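Local coordinates for protein 3-hydroxyisobutyrate dehydrogenase (Thermus thermophilus, PDB 2CVZ) that probably catalyses the NADP-dependent oxidation of 3-hydroxyisobutyrate in valine catabolism, and holds NADPH in a Rossmann-type nucleotide-binding domain, at residues A5-G10 with T61-T66; Y14-H19 with S121-G126; N175-G180 with R278-W283. One frame throughout, in Å; residues are numbered along the deposited sequence.

Contact 1. Residues A5-G10 with T61-T66. With NDP (NADPH dihydro-nicotinamide-adenine-dinucleotide phosphate), chain G.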
loop_
_atom_site.group_PDB
_atom_site.type_symbol
_atom_site.label_atom_id
_atom_site.label_comp_id
_atom_site.label_asym_id
_atom_site.label_seq_id
_atom_site.Cartn_x
_atom_site.Cartn_y
_atom_site.Cartn_z
ATOM N N ALA C 5 0.981 -39.382 -21.753
ATOM C CA ALA C 5 0.557 -39.720 -20.403
ATOM C C ALA C 5 0.322 -38.446 -19.623
ATOM O O ALA C 5 0.953 -37.428 -19.894
ATOM C CB ALA C 5 1.622 -40.570 -19.718
ATOM N N PHE C 6 -0.589 -38.500 -18.658
ATOM C CA PHE C 6 -0.886 -37.327 -17.849
ATOM C C PHE C 6 -0.812 -37.673 -16.367
ATOM O O PHE C 6 -1.342 -38.699 -15.926
ATOM C CB PHE C 6 -2.283 -36.793 -18.176
ATOM C CG PHE C 6 -2.470 -35.340 -17.834
ATOM C CD1 PHE C 6 -2.360 -34.362 -18.820
ATOM C CD2 PHE C 6 -2.731 -34.943 -16.524
ATOM C CE1 PHE C 6 -2.505 -33.008 -18.504
ATOM C CE2 PHE C 6 -2.878 -33.595 -16.199
ATOM C CZ PHE C 6 -2.765 -32.626 -17.190
ATOM N N ILE C 7 -0.151 -36.809 -15.603
ATOM C CA ILE C 7 -0.006 -36.999 -14.166
ATOM C C ILE C 7 -0.673 -35.846 -13.430
ATOM O O ILE C 7 -0.371 -34.682 -13.694
ATOM C CB ILE C 7 1.482 -37.044 -13.755
ATOM C CG1 ILE C 7 2.165 -38.256 -14.389
ATOM C CG2 ILE C 7 1.599 -37.075 -12.239
ATOM C CD1 ILE C 7 3.669 -38.285 -14.191
ATOM N N GLY C 8 -1.577 -36.171 -12.510
ATOM C CA GLY C 8 -2.262 -35.140 -11.751
ATOM C C GLY C 8 -3.617 -34.801 -12.337
ATOM O O GLY C 8 -3.764 -33.822 -13.068
ATOM N N LEU C 9 -4.617 -35.614 -12.007
ATOM C CA LEU C 9 -5.968 -35.404 -12.512
ATOM C C LEU C 9 -6.794 -34.541 -11.565
ATOM O O LEU C 9 -7.785 -34.999 -10.995
ATOM C CB LEU C 9 -6.652 -36.760 -12.727
ATOM C CG LEU C 9 -5.848 -37.751 -13.576
ATOM C CD1 LEU C 9 -6.584 -39.080 -13.657
ATOM C CD2 LEU C 9 -5.629 -37.176 -14.974
ATOM N N GLY C 10 -6.387 -33.285 -11.406
ATOM C CA GLY C 10 -7.100 -32.380 -10.524
ATOM C C GLY C 10 -8.161 -31.563 -11.234
ATOM O O GLY C 10 -8.656 -31.959 -12.291
ATOM N N THR C 61 2.158 -32.975 -16.810
ATOM C CA THR C 61 1.935 -32.876 -15.377
ATOM C C THR C 61 1.196 -31.586 -15.071
ATOM O O THR C 61 1.421 -30.562 -15.709
ATOM C CB THR C 61 3.255 -32.879 -14.565
ATOM O OG1 THR C 61 4.175 -31.933 -15.125
ATOM C CG2 THR C 61 3.879 -34.265 -14.556
ATOM N N CYS C 62 0.278 -31.650 -14.117
ATOM C CA CYS C 62 -0.451 -30.468 -13.691
ATOM C C CYS C 62 -0.678 -30.674 -12.207
ATOM O O CYS C 62 -1.747 -31.114 -11.775
ATOM C CB CYS C 62 -1.784 -30.323 -14.419
ATOM S SG CYS C 62 -2.528 -28.713 -14.096
ATOM N N LEU C 63 0.363 -30.364 -11.442
ATOM C CA LEU C 63 0.364 -30.530 -9.996
ATOM C C LEU C 63 0.317 -29.175 -9.289
ATOM O O LEU C 63 0.416 -28.128 -9.929
ATOM C CB LEU C 63 1.623 -31.311 -9.603
ATOM C CG LEU C 63 1.742 -32.652 -10.344
ATOM C CD1 LEU C 63 3.140 -33.239 -10.181
ATOM C CD2 LEU C 63 0.684 -33.607 -9.817
ATOM N N PRO C 64 0.158 -29.177 -7.956
ATOM C CA PRO C 64 0.096 -27.926 -7.198
ATOM C C PRO C 64 1.298 -27.008 -7.402
ATOM O O PRO C 64 1.143 -25.857 -7.815
ATOM C CB PRO C 64 -0.022 -28.403 -5.753
ATOM C CG PRO C 64 -0.769 -29.685 -5.888
ATOM C CD PRO C 64 -0.070 -30.330 -7.067
ATOM N N THR C 65 2.491 -27.519 -7.108
ATOM C CA THR C 65 3.710 -26.725 -7.241
ATOM C C THR C 65 4.868 -27.528 -7.815
ATOM O O THR C 65 4.797 -28.750 -7.939
ATOM C CB THR C 65 4.166 -26.178 -5.874
ATOM O OG1 THR C 65 4.630 -27.264 -5.060
ATOM C CG2 THR C 65 3.020 -25.487 -5.164
ATOM N N THR C 66 5.945 -26.829 -8.156
ATOM C CA THR C 66 7.129 -27.476 -8.704
ATOM C C THR C 66 7.636 -28.548 -7.736
ATOM O O THR C 66 8.315 -29.494 -8.135
ATOM C CB THR C 66 8.243 -26.438 -8.965
ATOM O OG1 THR C 66 7.762 -25.458 -9.895
ATOM C CG2 THR C 66 9.486 -27.108 -9.545
HETATM P PA NDP G . -6.107 -29.469 -7.654
HETATM O O1A NDP G . -7.454 -29.644 -8.126
HETATM O O2A NDP G . -5.765 -29.132 -6.226
HETATM O O5B NDP G . -5.308 -30.829 -8.096
HETATM C C5B NDP G . -3.933 -30.997 -7.731
HETATM C C4B NDP G . -3.575 -32.351 -8.325
HETATM O O4B NDP G . -2.195 -32.597 -7.940
HETATM C C3B NDP G . -4.381 -33.531 -7.885
HETATM O O3B NDP G . -4.525 -34.449 -9.001
HETATM C C2B NDP G . -3.576 -34.165 -6.817
HETATM O O2B NDP G . -3.835 -35.532 -6.488
HETATM C C1B NDP G . -2.190 -33.858 -7.290
HETATM N N9A NDP G . -1.194 -33.870 -6.183
HETATM C C8A NDP G . -1.121 -33.024 -5.051
HETATM N N7A NDP G . -0.089 -33.341 -4.293
HETATM C C5A NDP G . 0.531 -34.395 -4.905
HETATM C C6A NDP G . 1.670 -35.178 -4.605
HETATM N N6A NDP G . 2.383 -34.932 -3.505
HETATM N N1A NDP G . 2.030 -36.179 -5.446
HETATM C C2A NDP G . 1.303 -36.424 -6.560
HETATM N N3A NDP G . 0.213 -35.745 -6.934
HETATM C C4A NDP G . -0.126 -34.730 -6.055
HETATM O O3 NDP G . -5.342 -28.423 -8.546
HETATM P PN NDP G . -5.667 -27.523 -9.825
HETATM O O1N NDP G . -6.763 -26.627 -9.446
HETATM O O2N NDP G . -5.842 -28.526 -10.927
HETATM O O5D NDP G . -4.255 -26.809 -10.043
HETATM C C5D NDP G . -3.057 -27.552 -10.442
HETATM C C4D NDP G . -2.060 -26.516 -11.045
HETATM O O4D NDP G . -2.753 -25.792 -12.058
HETATM C C3D NDP G . -1.631 -25.463 -10.018
HETATM O O3D NDP G . -0.242 -25.162 -10.211
HETATM C C2D NDP G . -2.551 -24.298 -10.268
HETATM O O2D NDP G . -1.989 -23.118 -9.720
HETATM C C1D NDP G . -2.591 -24.386 -11.851
HETATM N N1N NDP G . -3.761 -23.706 -12.488
HETATM C C2N NDP G . -5.038 -23.847 -11.878
HETATM C C3N NDP G . -6.146 -23.180 -12.543
HETATM C C7N NDP G . -7.501 -23.279 -11.990
HETATM O O7N NDP G . -8.425 -22.498 -12.300
HETATM N N7N NDP G . -7.806 -24.256 -11.115
HETATM C C4N NDP G . -5.895 -22.456 -13.717
HETATM C C5N NDP G . -4.658 -22.338 -14.280
HETATM C C6N NDP G . -3.589 -22.962 -13.669
HETATM P P2B NDP G . -5.015 -36.005 -5.595
HETATM O O1X NDP G . -4.518 -37.286 -5.053
HETATM O O2X NDP G . -6.227 -36.149 -6.447
HETATM O O3X NDP G . -5.258 -34.988 -4.481
HETATM O O HOH W 1 -4.759 -30.780 -11.882
#

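Contact 2. Residues Y14-H19 with S121-G126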
loop_
_atom_site.group_PDB
_atom_site.type_symbol
_atom_site.label_atom_id
_atom_site.label_comp_id
_atom_site.label_asym_id
_atom_site.label_seq_id
_atom_site.Cartn_x
_atom_site.Cartn_y
_atom_site.Cartn_z
ATOM N N TYR C 14 -7.774 -33.249 -14.752
ATOM C CA TYR C 14 -8.811 -34.193 -15.157
ATOM C C TYR C 14 -9.366 -33.854 -16.548
ATOM O O TYR C 14 -9.262 -34.659 -17.476
ATOM C CB TYR C 14 -9.935 -34.216 -14.113
ATOM C CG TYR C 14 -10.880 -35.394 -14.242
ATOM C CD1 TYR C 14 -10.552 -36.642 -13.709
ATOM C CD2 TYR C 14 -12.095 -35.261 -14.910
ATOM C CE1 TYR C 14 -11.422 -37.733 -13.839
ATOM C CE2 TYR C 14 -12.965 -36.337 -15.045
ATOM C CZ TYR C 14 -12.626 -37.566 -14.510
ATOM O OH TYR C 14 -13.494 -38.624 -14.655
ATOM N N PRO C 15 -9.961 -32.659 -16.720
ATOM C CA PRO C 15 -10.490 -32.333 -18.051
ATOM C C PRO C 15 -9.405 -32.226 -19.126
ATOM O O PRO C 15 -9.618 -32.624 -20.269
ATOM C CB PRO C 15 -11.230 -31.013 -17.819
ATOM C CG PRO C 15 -10.488 -30.400 -16.664
ATOM C CD PRO C 15 -10.260 -31.583 -15.758
HETATM N N MSE C 16 -8.242 -31.696 -18.757
HETATM C CA MSE C 16 -7.143 -31.563 -19.709
HETATM C C MSE C 16 -6.752 -32.917 -20.282
HETATM O O MSE C 16 -6.602 -33.072 -21.498
HETATM C CB MSE C 16 -5.930 -30.923 -19.033
HETATM C CG MSE C 16 -6.095 -29.445 -18.765
HETATM SE SE MSE C 16 -4.634 -28.754 -17.704
HETATM C CE MSE C 16 -3.244 -28.797 -19.033
ATOM N N ALA C 17 -6.584 -33.897 -19.399
ATOM C CA ALA C 17 -6.214 -35.240 -19.820
ATOM C C ALA C 17 -7.354 -35.849 -20.623
ATOM O O ALA C 17 -7.144 -36.761 -21.420
ATOM C CB ALA C 17 -5.902 -36.104 -18.604
ATOM N N GLY C 18 -8.565 -35.347 -20.401
ATOM C CA GLY C 18 -9.714 -35.851 -21.132
ATOM C C GLY C 18 -9.581 -35.526 -22.609
ATOM O O GLY C 18 -9.873 -36.360 -23.472
ATOM N N HIS C 19 -9.144 -34.307 -22.911
ATOM C CA HIS C 19 -8.967 -33.906 -24.301
ATOM C C HIS C 19 -7.897 -34.763 -24.963
ATOM O O HIS C 19 -8.047 -35.177 -26.114
ATOM C CB HIS C 19 -8.605 -32.423 -24.380
ATOM C CG HIS C 19 -9.770 -31.520 -24.126
ATOM N ND1 HIS C 19 -10.795 -31.363 -25.034
ATOM C CD2 HIS C 19 -10.111 -30.786 -23.041
ATOM C CE1 HIS C 19 -11.719 -30.571 -24.518
ATOM N NE2 HIS C 19 -11.328 -30.208 -23.309
ATOM N N SER C 121 -13.340 -24.043 -16.770
ATOM C CA SER C 121 -14.253 -23.942 -17.907
ATOM C C SER C 121 -13.468 -24.022 -19.215
ATOM O O SER C 121 -13.922 -24.626 -20.189
ATOM C CB SER C 121 -15.031 -22.626 -17.856
ATOM O OG SER C 121 -14.159 -21.515 -17.977
ATOM N N GLY C 122 -12.289 -23.405 -19.231
ATOM C CA GLY C 122 -11.459 -23.433 -20.421
ATOM C C GLY C 122 -10.905 -24.827 -20.629
ATOM O O GLY C 122 -10.783 -25.303 -21.758
ATOM N N ALA C 123 -10.570 -25.489 -19.527
ATOM C CA ALA C 123 -10.036 -26.840 -19.585
ATOM C C ALA C 123 -11.084 -27.791 -20.156
ATOM O O ALA C 123 -10.773 -28.658 -20.972
ATOM C CB ALA C 123 -9.621 -27.292 -18.194
ATOM N N GLU C 124 -12.329 -27.627 -19.723
ATOM C CA GLU C 124 -13.413 -28.482 -20.192
ATOM C C GLU C 124 -13.699 -28.235 -21.672
ATOM O O GLU C 124 -13.988 -29.166 -22.420
ATOM C CB GLU C 124 -14.679 -28.233 -19.363
ATOM C CG GLU C 124 -14.481 -28.456 -17.871
ATOM C CD GLU C 124 -15.757 -28.287 -17.068
ATOM O OE1 GLU C 124 -16.536 -27.357 -17.369
ATOM O OE2 GLU C 124 -15.974 -29.078 -16.124
ATOM N N ALA C 125 -13.603 -26.979 -22.090
ATOM C CA ALA C 125 -13.855 -26.619 -23.478
ATOM C C ALA C 125 -12.658 -26.930 -24.373
ATOM O O ALA C 125 -12.799 -27.045 -25.592
ATOM C CB ALA C 125 -14.197 -25.141 -23.575
ATOM N N GLY C 126 -11.482 -27.066 -23.766
ATOM C CA GLY C 126 -10.283 -27.342 -24.543
ATOM C C GLY C 126 -9.810 -26.092 -25.269
ATOM O O GLY C 126 -9.275 -26.162 -26.376
#

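Contact 3. Residues N175-G180 with R278-W283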
loop_
_atom_site.group_PDB
_atom_site.type_symbol
_atom_site.label_atom_id
_atom_site.label_comp_id
_atom_site.label_asym_id
_atom_site.label_seq_id
_atom_site.Cartn_x
_atom_site.Cartn_y
_atom_site.Cartn_z
ATOM N N ASN C 175 -6.705 -6.935 -10.462
ATOM C CA ASN C 175 -7.948 -6.549 -11.115
ATOM C C ASN C 175 -9.162 -6.953 -10.293
ATOM O O ASN C 175 -10.079 -6.158 -10.086
ATOM C CB ASN C 175 -8.040 -7.188 -12.502
ATOM C CG ASN C 175 -6.939 -6.720 -13.437
ATOM O OD1 ASN C 175 -6.219 -5.762 -13.143
ATOM N ND2 ASN C 175 -6.811 -7.387 -14.576
ATOM N N LEU C 176 -9.153 -8.196 -9.822
ATOM C CA LEU C 176 -10.254 -8.742 -9.042
ATOM C C LEU C 176 -10.445 -8.053 -7.697
ATOM O O LEU C 176 -11.566 -7.718 -7.319
ATOM C CB LEU C 176 -10.031 -10.242 -8.830
ATOM C CG LEU C 176 -11.010 -11.003 -7.932
ATOM C CD1 LEU C 176 -12.424 -10.924 -8.498
ATOM C CD2 LEU C 176 -10.562 -12.454 -7.837
ATOM N N TRP C 177 -9.352 -7.839 -6.974
ATOM C CA TRP C 177 -9.439 -7.202 -5.667
ATOM C C TRP C 177 -9.859 -5.739 -5.744
ATOM O O TRP C 177 -10.722 -5.302 -4.987
ATOM C CB TRP C 177 -8.104 -7.329 -4.928
ATOM C CG TRP C 177 -8.141 -6.762 -3.539
ATOM C CD1 TRP C 177 -7.939 -5.460 -3.178
ATOM C CD2 TRP C 177 -8.431 -7.473 -2.331
ATOM N NE1 TRP C 177 -8.083 -5.318 -1.822
ATOM C CE2 TRP C 177 -8.384 -6.538 -1.276
ATOM C CE3 TRP C 177 -8.725 -8.813 -2.038
ATOM C CZ2 TRP C 177 -8.622 -6.895 0.056
ATOM C CZ3 TRP C 177 -8.963 -9.169 -0.711
ATOM C CH2 TRP C 177 -8.909 -8.210 0.317
ATOM N N ALA C 178 -9.258 -4.983 -6.660
ATOM C CA ALA C 178 -9.597 -3.572 -6.806
ATOM C C ALA C 178 -11.067 -3.419 -7.168
ATOM O O ALA C 178 -11.751 -2.525 -6.667
ATOM C CB ALA C 178 -8.720 -2.920 -7.874
ATOM N N ALA C 179 -11.550 -4.286 -8.052
ATOM C CA ALA C 179 -12.952 -4.234 -8.446
ATOM C C ALA C 179 -13.791 -4.452 -7.187
ATOM O O ALA C 179 -14.818 -3.801 -6.992
ATOM C CB ALA C 179 -13.247 -5.309 -9.473
ATOM N N GLY C 180 -13.332 -5.365 -6.336
ATOM C CA GLY C 180 -14.027 -5.652 -5.094
ATOM C C GLY C 180 -14.094 -4.431 -4.193
ATOM O O GLY C 180 -15.159 -4.102 -3.660
ATOM N N ARG C 278 -15.017 -12.093 -0.202
ATOM C CA ARG C 278 -15.855 -12.275 0.982
ATOM C C ARG C 278 -15.253 -11.497 2.150
ATOM O O ARG C 278 -15.972 -11.036 3.036
ATOM C CB ARG C 278 -15.948 -13.753 1.371
ATOM C CG ARG C 278 -16.930 -14.591 0.566
ATOM C CD ARG C 278 -16.979 -15.996 1.158
ATOM N NE ARG C 278 -17.887 -16.906 0.465
ATOM C CZ ARG C 278 -19.213 -16.849 0.536
ATOM N NH1 ARG C 278 -19.808 -15.918 1.268
ATOM N NH2 ARG C 278 -19.946 -17.739 -0.117
ATOM N N LEU C 279 -13.929 -11.362 2.152
ATOM C CA LEU C 279 -13.247 -10.628 3.215
ATOM C C LEU C 279 -13.660 -9.163 3.176
ATOM O O LEU C 279 -13.856 -8.530 4.218
ATOM C CB LEU C 279 -11.728 -10.750 3.060
ATOM C CG LEU C 279 -10.878 -10.058 4.131
ATOM C CD1 LEU C 279 -11.314 -10.519 5.517
ATOM C CD2 LEU C 279 -9.407 -10.374 3.896
ATOM N N LEU C 280 -13.798 -8.623 1.969
ATOM C CA LEU C 280 -14.207 -7.235 1.798
ATOM C C LEU C 280 -15.665 -7.076 2.219
ATOM O O LEU C 280 -16.048 -6.054 2.792
ATOM C CB LEU C 280 -14.030 -6.802 0.338
ATOM C CG LEU C 280 -12.580 -6.743 -0.149
ATOM C CD1 LEU C 280 -12.541 -6.481 -1.650
ATOM C CD2 LEU C 280 -11.837 -5.647 0.612
ATOM N N GLU C 281 -16.477 -8.090 1.936
ATOM C CA GLU C 281 -17.889 -8.048 2.307
ATOM C C GLU C 281 -17.982 -8.125 3.824
ATOM O O GLU C 281 -18.841 -7.492 4.439
ATOM C CB GLU C 281 -18.645 -9.220 1.683
ATOM C CG GLU C 281 -18.580 -9.254 0.167
ATOM C CD GLU C 281 -19.422 -10.369 -0.421
ATOM O OE1 GLU C 281 -19.323 -11.512 0.075
ATOM O OE2 GLU C 281 -20.176 -10.104 -1.382
ATOM N N ARG C 282 -17.089 -8.915 4.413
ATOM C CA ARG C 282 -17.026 -9.074 5.861
ATOM C C ARG C 282 -16.803 -7.708 6.499
ATOM O O ARG C 282 -17.586 -7.265 7.342
ATOM C CB ARG C 282 -15.873 -10.018 6.230
ATOM C CG ARG C 282 -15.279 -9.796 7.617
ATOM C CD ARG C 282 -15.527 -10.978 8.530
ATOM N NE ARG C 282 -14.847 -12.196 8.094
ATOM C CZ ARG C 282 -13.575 -12.491 8.356
ATOM N NH1 ARG C 282 -12.821 -11.655 9.056
ATOM N NH2 ARG C 282 -13.063 -13.637 7.930
ATOM N N TRP C 283 -15.734 -7.038 6.087
ATOM C CA TRP C 283 -15.408 -5.723 6.625
ATOM C C TRP C 283 -16.478 -4.688 6.307
ATOM O O TRP C 283 -16.839 -3.877 7.157
ATOM C CB TRP C 283 -14.064 -5.233 6.076
ATOM C CG TRP C 283 -12.887 -6.062 6.476
ATOM C CD1 TRP C 283 -12.738 -6.777 7.632
ATOM C CD2 TRP C 283 -11.659 -6.205 5.755
ATOM N NE1 TRP C 283 -11.489 -7.355 7.675
ATOM C CE2 TRP C 283 -10.806 -7.018 6.536
ATOM C CE3 TRP C 283 -11.193 -5.721 4.525
ATOM C CZ2 TRP C 283 -9.515 -7.359 6.126
ATOM C CZ3 TRP C 283 -9.907 -6.059 4.118
ATOM C CH2 TRP C 283 -9.083 -6.871 4.918
#

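Contact 1. Residues A5-G10 with T61-T66
The carbonyl oxygen of I7 receives two donors from the neighbouring strand end. C62 N gives it a hydrogen bond of 3.1 Å, and T61 CA adds a CA-H...O contact of 3.4 Å to the same I7 O. This is the last rung of the parallel pairing between strands 4-7 and 58-61, with I7 and T61 in register. Their side chains lie alongside each other and point the same way, I7 CB meeting T61 CG2 at 3.8 Å. With T61 OG1 between the backbone N and the carbonyl carbon (chi1 49°), CG2 falls anti to the carbonyl carbon and against I7, while OG1 is bonded to D88 and W86. F6 brings the end of its ring, CZ, to within 3.7 Å of C62 CB; the rest of that ring packs on helix 13-23.

Past the strand ends the two segments diverge, and the cofactor lies where they part, the usual site in a Rossmann fold. G8 and G10 fit the glycine-rich GxGxxG turn. A CB on G8 would run into C62 O and L63 CD2, and one on G10 would strike NDP O5B. A water links the two segments to the pyrophosphate: it lies 3.0 Å from C62 O and 2.7 Å from NDP O2N, and G10 N makes a weak bond to it. L63 CD2 touches the adenosine part of NADPH, and C62 SG lies 3.6 Å from NDP O4D. The ribose hydroxyl O3D of NDP is close to both L63 O and P64 O. No charged side chain of either segment meets NADPH: main-chain polar atoms and the side chains of C62, L63 and P64 form this wall, consistent with close fit rather than charge holding the nucleotide here.

Contact 2. Residues Y14-H19 with S121-G126
H19 and the end of helix 119-125 make the polar part of this contact. The ring reaches across at its NE2 edge, where two backbone carbonyls converge: NE2 lies 2.9 Å from A123 O and 3.0 Å from E124 O, both weak hydrogen bonds bent at the proton (119° and 133°). Sharing one N-H between two acceptors explains why neither bond is straight. A123 O lies in the ring plane. With CG anti to its carbonyl carbon, the imidazole extends from helix 13-23 toward the neighbouring helix terminus, where carbonyl oxygens collect and the helix dipole would probably favour a donor.

A CH-pi contact meets the same ring on one face. G126 CA sits 3.6 Å from the H19 ring centroid, somewhat toward the rim. G126 has positive phi and is the C-prime residue of a Schellman motif, which closes helix 119-125 by T127 N bonding back to G122 O and G126 N, weakly, to A123 O. A123 O is therefore approached both by its own helix end and by H19. A CB on G126 would collide with H19 CE1.

The two helices belong to the dinucleotide-binding domain; helix 13-23 is the one that follows the glycine-rich turn of its Rossmann-type fold. Their short segments run nearly parallel, at 17° and with axes 8.0 Å apart. The small A123 faces P15 and M16 at this close approach.

Apolar packing fills the space on the N-terminal side of H19. P15 lays CG against A123 CB at 3.6 Å, and its CB meets E124 CG at 4.1 Å. The methyl of A123 also touches M16, a selenomethionine, at CG, and beyond both residues L128 of strand 128-133 packs underneath.

Contact 3. Residues N175-G180 with R278-W283
W177 and L280 carry this contact, a helix-helix packing inside the all-helical C-terminal domain that joins the long helix 160-188 to the last helix, 276-284. The two segments run in nearly the same direction, 20° apart, with axes 10.5 Å from each other, and large side chains bridge that distance.

The main bump is L280. Its isobutyl group enters the hollow between the indole of W177 and the bare backbone of G180. CD2 lies 3.5 Å from W177 CZ2, and CG stands over one face of the six-membered ring, 4.2 Å from its centroid, in a CH-pi contact. The other branch, CD1, is wedged between the W177 face, over whose centre it lies, and the glycine, 3.6 Å from G180 C. A CB on G180 would come within 2.8 Å of L280 CD1, a clash.

W177 is the second bump. Its CG is anti to the backbone N (chi1 -177°), which swings the indole out of its own helix toward 276-284, benzo edge leading. That edge butts against L279 CD2 and W283 CZ3, which lie side by side before it near the ring plane, L279 CD2 at 4.2 Å from W177 CH2. Shortening W177 to an alanine is likely to open a gap beside L280 and take from L279 and W283 the edge they pack on, with E181 losing the N-H it accepts.

Other subunits adjoin the contact: W177 packs on L252 of the second, and W283 NE1 hydrogen-bonds E266 of the third. Within the chain, the innermost reach of the W283 ring toward helix 160-188 is CZ3, 4.3 Å from W177 CZ2.

Contacts 1 and 2 are neighbours in the NADPH-binding domain, their centres 13 Å apart, and their segments alternate along the chain. They touch directly: A17 CB lies 3.6 Å from F6 CG and 3.8 Å from L9 CD2, so helix 13-23 rests on the strand and turn that precede it. Contact 1 lines the cofactor pocket itself, whereas contact 2 stands behind it, the M16 side chain about 7 Å from NADPH. Contact 3 lies among the C-terminal helices. Its centre is about 30 Å from that of contact 1, with nearest atoms about 18 Å apart, and it meets other subunits, which the first two contacts do not.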